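Local coordinates for hypothetical protein (Bacillus cereus, PDB 2O3L) that is of unknown function, its crystallised fragment being an all-helical DUF1048 domain with a left-handed superhelix fold, at residues A[16-20]-A[58-64]; A[20-24]-A[46-50]; A[25-29]-A[41-45]. Residue numbers count along the deposited sequence, not the author numbering.

Interaction 1: residues A[16-20]-A[58-64]; sequences DYQFV and RQVLDIT. With GOL (glycerol), chain C.
Residues 16-20 are a turn near the start of helix 15-31; 58-64 runs from extended R58 and Q59 (psi 158° and 144°) into the short helix 60-64. The two helical axes come within 10.3 Å at 35°, with the CA atoms of Y17 and V60 5.5 Å apart. R58 accepts a hydrogen bond at its carbonyl, Y17 OH to R58 O at 2.6 Å, while its guanidinium turns back to D62 (NE to OD2 3.1 Å, a salt bridge). Beside Q59 sits a glycerol, probably from the crystallisation liquor, whose O1 donates to D16 OD1 at 2.9 Å. V60, chi1 p, lays CB over the Y17 ring, 3.5 Å from the centroid, a CH-pi contact; its CG1 meets V20 CG2 at 3.7 Å. I63 CD1 lies 3.7 Å from Y17 CE2, and T64 CG2 is 3.9 Å from V20 CG1. Helix 36-56 adds F50, edge-to-face with Y17. Helix 60-64 thus packs on the start of helix 15-31, at the open end of its hairpin with helix 36-56, in the left-handed superhelix.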
loop_
_atom_site.group_PDB
_atom_site.type_symbol
_atom_site.label_atom_id
_atom_site.label_comp_id
_atom_site.label_asym_id
_atom_site.label_seq_id
_atom_site.Cartn_x
_atom_site.Cartn_y
_atom_site.Cartn_z
ATOM N N ASP A 16 0.445 -12.900 3.202
ATOM C CA ASP A 16 -0.445 -12.468 2.140
ATOM C C ASP A 16 -0.539 -10.941 2.064
ATOM O O ASP A 16 -0.591 -10.384 0.966
ATOM C CB ASP A 16 -1.819 -13.153 2.178
ATOM C CG ASP A 16 -2.562 -13.002 3.497
ATOM O OD1 ASP A 16 -2.150 -12.260 4.420
ATOM O OD2 ASP A 16 -3.622 -13.662 3.593
ATOM N N TYR A 17 -0.527 -10.267 3.222
ATOM C CA TYR A 17 -0.475 -8.817 3.270
ATOM C C TYR A 17 0.825 -8.307 2.637
ATOM O O TYR A 17 0.844 -7.287 1.931
ATOM C CB TYR A 17 -0.575 -8.301 4.713
ATOM C CG TYR A 17 -1.970 -8.066 5.226
ATOM C CD1 TYR A 17 -2.731 -9.122 5.778
ATOM C CD2 TYR A 17 -2.544 -6.777 5.192
ATOM C CE1 TYR A 17 -4.036 -8.900 6.261
ATOM C CE2 TYR A 17 -3.854 -6.536 5.669
ATOM C CZ TYR A 17 -4.585 -7.604 6.197
ATOM O OH TYR A 17 -5.833 -7.387 6.659
ATOM N N GLN A 18 1.914 -8.997 2.912
ATOM C CA GLN A 18 3.193 -8.642 2.333
ATOM C C GLN A 18 3.186 -8.723 0.822
ATOM O O GLN A 18 3.742 -7.834 0.179
ATOM C CB GLN A 18 4.317 -9.501 2.883
ATOM C CG GLN A 18 4.521 -9.275 4.397
ATOM C CD GLN A 18 5.699 -10.064 4.915
ATOM O OE1 GLN A 18 6.757 -10.039 4.318
ATOM N NE2 GLN A 18 5.508 -10.790 6.015
ATOM N N PHE A 19 2.567 -9.768 0.258
ATOM C CA PHE A 19 2.647 -9.985 -1.188
ATOM C C PHE A 19 1.816 -8.919 -1.879
ATOM O O PHE A 19 2.216 -8.323 -2.902
ATOM C CB PHE A 19 2.165 -11.384 -1.542
ATOM C CG PHE A 19 2.342 -11.735 -2.981
ATOM C CD1 PHE A 19 3.604 -11.974 -3.495
ATOM C CD2 PHE A 19 1.240 -11.833 -3.828
ATOM C CE1 PHE A 19 3.793 -12.307 -4.851
ATOM C CE2 PHE A 19 1.402 -12.144 -5.183
ATOM C CZ PHE A 19 2.696 -12.403 -5.694
ATOM N N VAL A 20 0.658 -8.642 -1.296
ATOM C CA VAL A 20 -0.238 -7.659 -1.852
ATOM C C VAL A 20 0.351 -6.241 -1.768
ATOM O O VAL A 20 0.233 -5.490 -2.712
ATOM C CB VAL A 20 -1.605 -7.729 -1.214
ATOM C CG1 VAL A 20 -2.488 -6.555 -1.680
ATOM C CG2 VAL A 20 -2.248 -9.068 -1.615
ATOM N N ARG A 58 -8.754 -9.001 9.621
ATOM C CA ARG A 58 -9.322 -9.080 8.288
ATOM C C ARG A 58 -8.309 -9.646 7.329
ATOM O O ARG A 58 -7.106 -9.529 7.514
ATOM C CB ARG A 58 -9.766 -7.706 7.760
ATOM C CG ARG A 58 -10.711 -6.981 8.619
ATOM C CD ARG A 58 -12.089 -7.652 8.608
ATOM N NE ARG A 58 -12.704 -7.735 7.296
ATOM C CZ ARG A 58 -13.512 -6.792 6.782
ATOM N NH1 ARG A 58 -13.776 -5.656 7.439
ATOM N NH2 ARG A 58 -14.040 -6.970 5.596
ATOM N N GLN A 59 -8.821 -10.178 6.240
ATOM C CA GLN A 59 -7.962 -10.676 5.178
ATOM C C GLN A 59 -7.617 -9.516 4.220
ATOM O O GLN A 59 -8.455 -8.659 3.940
ATOM C CB GLN A 59 -8.668 -11.827 4.438
ATOM C CG GLN A 59 -8.867 -13.103 5.300
ATOM C CD GLN A 59 -7.582 -13.882 5.529
ATOM O OE1 GLN A 59 -6.657 -13.824 4.727
ATOM N NE2 GLN A 59 -7.525 -14.609 6.625
ATOM N N VAL A 60 -6.383 -9.510 3.694
ATOM C CA VAL A 60 -5.943 -8.412 2.871
ATOM C C VAL A 60 -6.848 -8.129 1.676
ATOM O O VAL A 60 -7.140 -6.974 1.391
ATOM C CB VAL A 60 -4.432 -8.492 2.472
ATOM C CG1 VAL A 60 -4.174 -9.615 1.490
ATOM C CG2 VAL A 60 -3.988 -7.125 1.916
ATOM N N LEU A 61 -7.362 -9.161 1.023
ATOM C CA LEU A 61 -8.211 -8.940 -0.145
ATOM C C LEU A 61 -9.581 -8.384 0.148
ATOM O O LEU A 61 -10.278 -7.952 -0.791
ATOM C CB LEU A 61 -8.315 -10.196 -1.012
ATOM C CG LEU A 61 -6.966 -10.628 -1.652
ATOM C CD1 LEU A 61 -7.224 -11.906 -2.478
ATOM C CD2 LEU A 61 -6.225 -9.567 -2.528
ATOM N N ASP A 62 -10.005 -8.433 1.402
ATOM C CA ASP A 62 -11.181 -7.650 1.869
ATOM C C ASP A 62 -10.898 -6.132 1.729
ATOM O O ASP A 62 -11.802 -5.323 1.517
ATOM C CB ASP A 62 -11.503 -7.902 3.370
ATOM C CG ASP A 62 -11.992 -9.353 3.696
ATOM O OD1 ASP A 62 -12.017 -10.198 2.803
ATOM O OD2 ASP A 62 -12.357 -9.628 4.878
ATOM N N ILE A 63 -9.653 -5.759 1.966
ATOM C CA ILE A 63 -9.252 -4.370 1.893
ATOM C C ILE A 63 -9.143 -3.922 0.429
ATOM O O ILE A 63 -9.762 -2.960 0.039
ATOM C CB ILE A 63 -7.931 -4.125 2.670
ATOM C CG1 ILE A 63 -8.081 -4.666 4.097
ATOM C CG2 ILE A 63 -7.550 -2.599 2.610
ATOM C CD1 ILE A 63 -6.884 -4.445 4.965
ATOM N N THR A 64 -8.397 -4.666 -0.376
ATOM C CA THR A 64 -8.108 -4.276 -1.733
ATOM C C THR A 64 -9.145 -4.664 -2.768
ATOM O O THR A 64 -9.219 -4.031 -3.818
ATOM C CB THR A 64 -6.756 -4.834 -2.189
ATOM O OG1 THR A 64 -6.797 -6.258 -2.198
ATOM C CG2 THR A 64 -5.635 -4.361 -1.272
HETATM C C1 GOL C . -4.048 -13.073 8.071
HETATM O O1 GOL C . -3.921 -12.551 6.755
HETATM C C2 GOL C . -5.233 -12.515 8.886
HETATM O O2 GOL C . -6.409 -12.557 8.118
HETATM C C3 GOL C . -5.032 -11.096 9.418
HETATM O O3 GOL C . -4.471 -11.099 10.729
#

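Interaction 2: residues A[20-24]-A[46-50]; sequences VFKKI and LIDLF
Build two helical turns, 20-24 of helix 15-31 and 46-50 of helix 36-56, running antiparallel with a crossing angle of 160° and axes 11.9 Å apart at closest. The nearest CA pair is F21 and I47, 8.1 Å apart, so long side chains must fill the gap. F21 takes chi1 t (chi2 81°), which swings its ring across to I47 and L46: F21 CE1 lies 3.6 Å from I47 CG1, which chi1 m presents to the ring. F21 CD1 is 4.1 Å from L46 CD2. These helices form an antiparallel hairpin at the centre of the left-handed superhelix, and helices 2-11, 60-64 and 68-82 pack around it: V10 touches F21 and I47, V60 reaches V20 and F50, and F71 meets I24 and L46. L46, chi1 t and chi2 p, sets CD2 3.7 Å from CD1 of I24, an mt rotamer. F50, chi1 m with chi2 19°, inserts its ring so that CZ lies 4.1 Å from V20 CG1 and 4.0 Å from I24 CD1, while CE2 comes 4.1 Å from F21 CB.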
loop_
_atom_site.group_PDB
_atom_site.type_symbol
_atom_site.label_atom_id
_atom_site.label_comp_id
_atom_site.label_asym_id
_atom_site.label_seq_id
_atom_site.Cartn_x
_atom_site.Cartn_y
_atom_site.Cartn_z
ATOM N N VAL A 20 0.658 -8.642 -1.296
ATOM C CA VAL A 20 -0.238 -7.659 -1.852
ATOM C C VAL A 20 0.351 -6.241 -1.768
ATOM O O VAL A 20 0.233 -5.490 -2.712
ATOM C CB VAL A 20 -1.605 -7.729 -1.214
ATOM C CG1 VAL A 20 -2.488 -6.555 -1.680
ATOM C CG2 VAL A 20 -2.248 -9.068 -1.615
ATOM N N PHE A 21 0.971 -5.907 -0.642
ATOM C CA PHE A 21 1.700 -4.670 -0.546
ATOM C C PHE A 21 2.762 -4.518 -1.650
ATOM O O PHE A 21 2.891 -3.460 -2.232
ATOM C CB PHE A 21 2.372 -4.492 0.826
ATOM C CG PHE A 21 3.105 -3.187 0.927
ATOM C CD1 PHE A 21 2.421 -2.024 1.209
ATOM C CD2 PHE A 21 4.454 -3.106 0.611
ATOM C CE1 PHE A 21 3.063 -0.813 1.208
ATOM C CE2 PHE A 21 5.109 -1.910 0.651
ATOM C CZ PHE A 21 4.404 -0.749 0.934
ATOM N N LYS A 22 3.556 -5.558 -1.848
ATOM C CA LYS A 22 4.572 -5.580 -2.888
ATOM C C LYS A 22 3.971 -5.388 -4.282
ATOM O O LYS A 22 4.538 -4.672 -5.115
ATOM C CB LYS A 22 5.301 -6.911 -2.837
ATOM C CG LYS A 22 6.373 -7.043 -3.891
ATOM C CD LYS A 22 7.235 -8.312 -3.716
ATOM C CE LYS A 22 6.546 -9.576 -4.173
ATOM N NZ LYS A 22 7.585 -10.598 -4.289
ATOM N N LYS A 23 2.829 -6.024 -4.525
ATOM C CA LYS A 23 2.117 -5.858 -5.801
ATOM C C LYS A 23 1.759 -4.358 -6.031
ATOM O O LYS A 23 2.033 -3.812 -7.058
ATOM C CB LYS A 23 0.888 -6.760 -5.871
ATOM C CG LYS A 23 1.152 -8.236 -6.140
ATOM C CD LYS A 23 -0.117 -9.114 -6.118
ATOM C CE LYS A 23 -1.215 -8.658 -7.094
ATOM N NZ LYS A 23 -2.342 -9.652 -7.370
ATOM N N ILE A 24 1.197 -3.717 -5.029
ATOM C CA ILE A 24 0.803 -2.319 -5.063
ATOM C C ILE A 24 1.979 -1.361 -5.196
ATOM O O ILE A 24 1.937 -0.394 -5.973
ATOM C CB ILE A 24 0.041 -1.986 -3.794
ATOM C CG1 ILE A 24 -1.271 -2.766 -3.794
ATOM C CG2 ILE A 24 -0.253 -0.489 -3.731
ATOM C CD1 ILE A 24 -2.045 -2.633 -2.514
ATOM N N LEU A 46 -1.072 3.490 3.367
ATOM C CA LEU A 46 -1.538 2.155 3.092
ATOM C C LEU A 46 -1.019 1.141 4.133
ATOM O O LEU A 46 -1.753 0.201 4.501
ATOM C CB LEU A 46 -1.172 1.714 1.691
ATOM C CG LEU A 46 -1.686 0.322 1.274
ATOM C CD1 LEU A 46 -3.191 0.387 1.038
ATOM C CD2 LEU A 46 -0.966 -0.102 0.009
ATOM N N ILE A 47 0.201 1.346 4.630
ATOM C CA ILE A 47 0.752 0.461 5.656
ATOM C C ILE A 47 -0.006 0.658 6.977
ATOM O O ILE A 47 -0.237 -0.298 7.706
ATOM C CB ILE A 47 2.262 0.740 5.859
ATOM C CG1 ILE A 47 3.021 0.286 4.597
ATOM C CG2 ILE A 47 2.807 0.077 7.116
ATOM C CD1 ILE A 47 4.403 0.887 4.449
ATOM N N ASP A 48 -0.377 1.894 7.306
ATOM C CA ASP A 48 -1.235 2.113 8.466
ATOM C C ASP A 48 -2.552 1.328 8.310
ATOM O O ASP A 48 -3.044 0.716 9.254
ATOM C CB ASP A 48 -1.565 3.588 8.672
ATOM C CG ASP A 48 -0.527 4.325 9.483
ATOM O OD1 ASP A 48 0.300 3.671 10.134
ATOM O OD2 ASP A 48 -0.543 5.572 9.480
ATOM N N LEU A 49 -3.141 1.402 7.131
ATOM C CA LEU A 49 -4.433 0.740 6.883
ATOM C C LEU A 49 -4.278 -0.800 6.955
ATOM O O LEU A 49 -5.079 -1.469 7.561
ATOM C CB LEU A 49 -4.965 1.143 5.526
ATOM C CG LEU A 49 -6.345 0.628 5.094
ATOM C CD1 LEU A 49 -7.411 1.386 5.776
ATOM C CD2 LEU A 49 -6.522 0.733 3.582
ATOM N N PHE A 50 -3.246 -1.329 6.321
ATOM C CA PHE A 50 -2.946 -2.743 6.357
ATOM C C PHE A 50 -2.601 -3.230 7.768
ATOM O O PHE A 50 -3.066 -4.307 8.178
ATOM C CB PHE A 50 -1.794 -3.089 5.398
ATOM C CG PHE A 50 -2.193 -3.298 3.968
ATOM C CD1 PHE A 50 -3.377 -2.843 3.457
ATOM C CD2 PHE A 50 -1.302 -3.941 3.095
ATOM C CE1 PHE A 50 -3.704 -3.037 2.106
ATOM C CE2 PHE A 50 -1.638 -4.167 1.767
ATOM C CZ PHE A 50 -2.840 -3.703 1.259
#

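Interaction 3: residues A[25-29]-A[41-45]; sequences QNYMW and HIQYE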
loop_
_atom_site.group_PDB
_atom_site.type_symbol
_atom_site.label_atom_id
_atom_site.label_comp_id
_atom_site.label_asym_id
_atom_site.label_seq_id
_atom_site.Cartn_x
_atom_site.Cartn_y
_atom_site.Cartn_z
ATOM N N GLN A 25 3.038 -1.635 -4.438
ATOM C CA GLN A 25 4.257 -0.831 -4.552
ATOM C C GLN A 25 4.800 -0.888 -5.988
ATOM O O GLN A 25 5.110 0.151 -6.613
ATOM C CB GLN A 25 5.283 -1.330 -3.538
ATOM C CG GLN A 25 6.509 -0.507 -3.450
ATOM C CD GLN A 25 7.390 -0.949 -2.319
ATOM O OE1 GLN A 25 7.619 -2.146 -2.158
ATOM N NE2 GLN A 25 7.896 0.014 -1.518
ATOM N N ASN A 26 4.851 -2.085 -6.552
ATOM C CA ASN A 26 5.322 -2.211 -7.910
ATOM C C ASN A 26 4.365 -1.538 -8.903
ATOM O O ASN A 26 4.805 -0.900 -9.874
ATOM C CB ASN A 26 5.570 -3.675 -8.271
ATOM C CG ASN A 26 6.902 -4.177 -7.737
ATOM O OD1 ASN A 26 7.966 -3.845 -8.278
ATOM N ND2 ASN A 26 6.856 -4.956 -6.659
ATOM N N TYR A 27 3.072 -1.701 -8.688
ATOM C CA TYR A 27 2.099 -1.112 -9.608
ATOM C C TYR A 27 2.315 0.433 -9.645
ATOM O O TYR A 27 2.379 1.062 -10.702
ATOM C CB TYR A 27 0.678 -1.469 -9.217
ATOM C CG TYR A 27 -0.335 -0.884 -10.177
ATOM C CD1 TYR A 27 -0.755 0.457 -10.067
ATOM C CD2 TYR A 27 -0.876 -1.646 -11.176
ATOM C CE1 TYR A 27 -1.698 0.989 -10.949
ATOM C CE2 TYR A 27 -1.813 -1.129 -12.077
ATOM C CZ TYR A 27 -2.207 0.181 -11.964
ATOM O OH TYR A 27 -3.100 0.657 -12.865
HETATM N N MSE A 28 2.503 1.013 -8.475
HETATM C CA MSE A 28 2.658 2.464 -8.352
HETATM C C MSE A 28 3.952 2.956 -9.006
HETATM O O MSE A 28 3.961 3.955 -9.699
HETATM C CB MSE A 28 2.607 2.851 -6.869
HETATM C CG MSE A 28 1.209 2.636 -6.336
HETATM SE SE MSE A 28 1.014 3.231 -4.500
HETATM C CE MSE A 28 1.799 4.934 -4.656
ATOM N N TRP A 29 5.027 2.206 -8.836
ATOM C CA TRP A 29 6.279 2.528 -9.497
ATOM C C TRP A 29 6.193 2.325 -11.029
ATOM O O TRP A 29 6.837 3.034 -11.803
ATOM C CB TRP A 29 7.363 1.628 -8.944
ATOM C CG TRP A 29 7.904 2.008 -7.588
ATOM C CD1 TRP A 29 7.919 3.237 -7.016
ATOM C CD2 TRP A 29 8.579 1.138 -6.687
ATOM N NE1 TRP A 29 8.534 3.182 -5.786
ATOM C CE2 TRP A 29 8.957 1.898 -5.571
ATOM C CE3 TRP A 29 8.854 -0.233 -6.696
ATOM C CZ2 TRP A 29 9.622 1.339 -4.471
ATOM C CZ3 TRP A 29 9.519 -0.793 -5.602
ATOM C CH2 TRP A 29 9.913 0.000 -4.517
ATOM N N HIS A 41 4.291 8.719 0.500
ATOM C CA HIS A 41 3.304 9.080 1.538
ATOM C C HIS A 41 2.055 8.191 1.420
ATOM O O HIS A 41 1.557 7.683 2.409
ATOM C CB HIS A 41 3.013 10.576 1.507
ATOM C CG HIS A 41 4.163 11.395 2.000
ATOM N ND1 HIS A 41 4.497 12.625 1.484
ATOM C CD2 HIS A 41 5.076 11.128 2.960
ATOM C CE1 HIS A 41 5.556 13.085 2.116
ATOM N NE2 HIS A 41 5.931 12.191 3.011
ATOM N N ILE A 42 1.616 7.908 0.203
ATOM C CA ILE A 42 0.424 7.087 0.008
ATOM C C ILE A 42 0.709 5.670 0.465
ATOM O O ILE A 42 -0.136 5.021 1.061
ATOM C CB ILE A 42 -0.014 7.032 -1.488
ATOM C CG1 ILE A 42 -0.423 8.397 -1.993
ATOM C CG2 ILE A 42 -1.195 6.102 -1.662
ATOM C CD1 ILE A 42 -0.319 8.550 -3.537
ATOM N N GLN A 43 1.895 5.165 0.169
ATOM C CA GLN A 43 2.262 3.834 0.649
ATOM C C GLN A 43 2.327 3.760 2.192
ATOM O O GLN A 43 1.978 2.735 2.796
ATOM C CB GLN A 43 3.592 3.404 0.058
ATOM C CG GLN A 43 3.485 3.186 -1.414
ATOM C CD GLN A 43 4.826 2.948 -2.062
ATOM O OE1 GLN A 43 5.839 2.785 -1.383
ATOM N NE2 GLN A 43 4.832 2.926 -3.387
ATOM N N TYR A 44 2.760 4.843 2.823
ATOM C CA TYR A 44 2.790 4.852 4.288
ATOM C C TYR A 44 1.354 4.823 4.855
ATOM O O TYR A 44 1.084 4.101 5.836
ATOM C CB TYR A 44 3.602 6.011 4.847
ATOM C CG TYR A 44 5.074 6.054 4.366
ATOM C CD1 TYR A 44 5.696 4.922 3.791
ATOM C CD2 TYR A 44 5.839 7.191 4.525
ATOM C CE1 TYR A 44 7.026 4.977 3.361
ATOM C CE2 TYR A 44 7.165 7.259 4.090
ATOM C CZ TYR A 44 7.754 6.147 3.508
ATOM O OH TYR A 44 9.068 6.205 3.074
ATOM N N GLU A 45 0.450 5.577 4.230
ATOM C CA GLU A 45 -0.938 5.529 4.635
ATOM C C GLU A 45 -1.468 4.121 4.455
ATOM O O GLU A 45 -2.216 3.608 5.296
ATOM C CB GLU A 45 -1.799 6.542 3.880
ATOM C CG GLU A 45 -1.477 7.977 4.198
ATOM C CD GLU A 45 -1.876 8.426 5.607
ATOM O OE1 GLU A 45 -2.413 7.616 6.413
ATOM O OE2 GLU A 45 -1.677 9.618 5.878
#
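Q43 reaches across from helix 36-56 with chi1 m and chi2 t, and its amide comes to lie among the side chains of Q25, M28 and W29 on helix 15-31. It has the largest covered area of the ten residues, 93 Å². On one side of the amide, Q25 NE2 donates a weak hydrogen bond to Q43 OE1 at 3.5 Å. The other end is less well served: Q43 NE2 is buried with no modelled partner, 3.9 Å from the CE methyl of M28 and 4.4 Å from NE1 of W29. M28, a selenomethionine, points its CA-to-CB bond toward helix 36-56, and chi3 p brings CE to 4.2 Å from I42 CB. The two turns are antiparallel, crossing at 160° with axes 11.5 Å apart, and only 11 residues separate them: this is the part of the helical hairpin nearer its connecting turn. The nearest CA pair is Q25 and Q43, 7.3 Å apart. Helices 2-11 and 68-82 pack against the pair. Helix 2-11 meets Q25 and Y44 through Y3, whereas helix 68-82 supplies V76 against M28 and L75 against I42. Y27, in contact with that same helix, hydrogen-bonds D73 through its hydroxyl.

How the interactions relate
Helix 15-31 runs through all three contacts, meeting helix 60-64 in interaction 1 and helix 36-56 in interactions 2 and 3. V20 is shared by interactions 1 and 2, whose centres lie 8 Å apart; there F50 of interaction 2 packs on interaction 1, its CZ 3.7 Å from V60 CG2 and 3.8 Å from T64 CG2. Interaction 3 is another 8 Å step along the hairpin from interaction 2, joined by F21 CE1 packing 4.0 Å from Q43 O. Interactions 1 and 3 do not touch, their centres being 15 Å apart. In chain order 25-29/41-45 is nested inside the loops closed by the other two. Glycerol binds at interaction 1, also reaching A54 O, and marks no known active site.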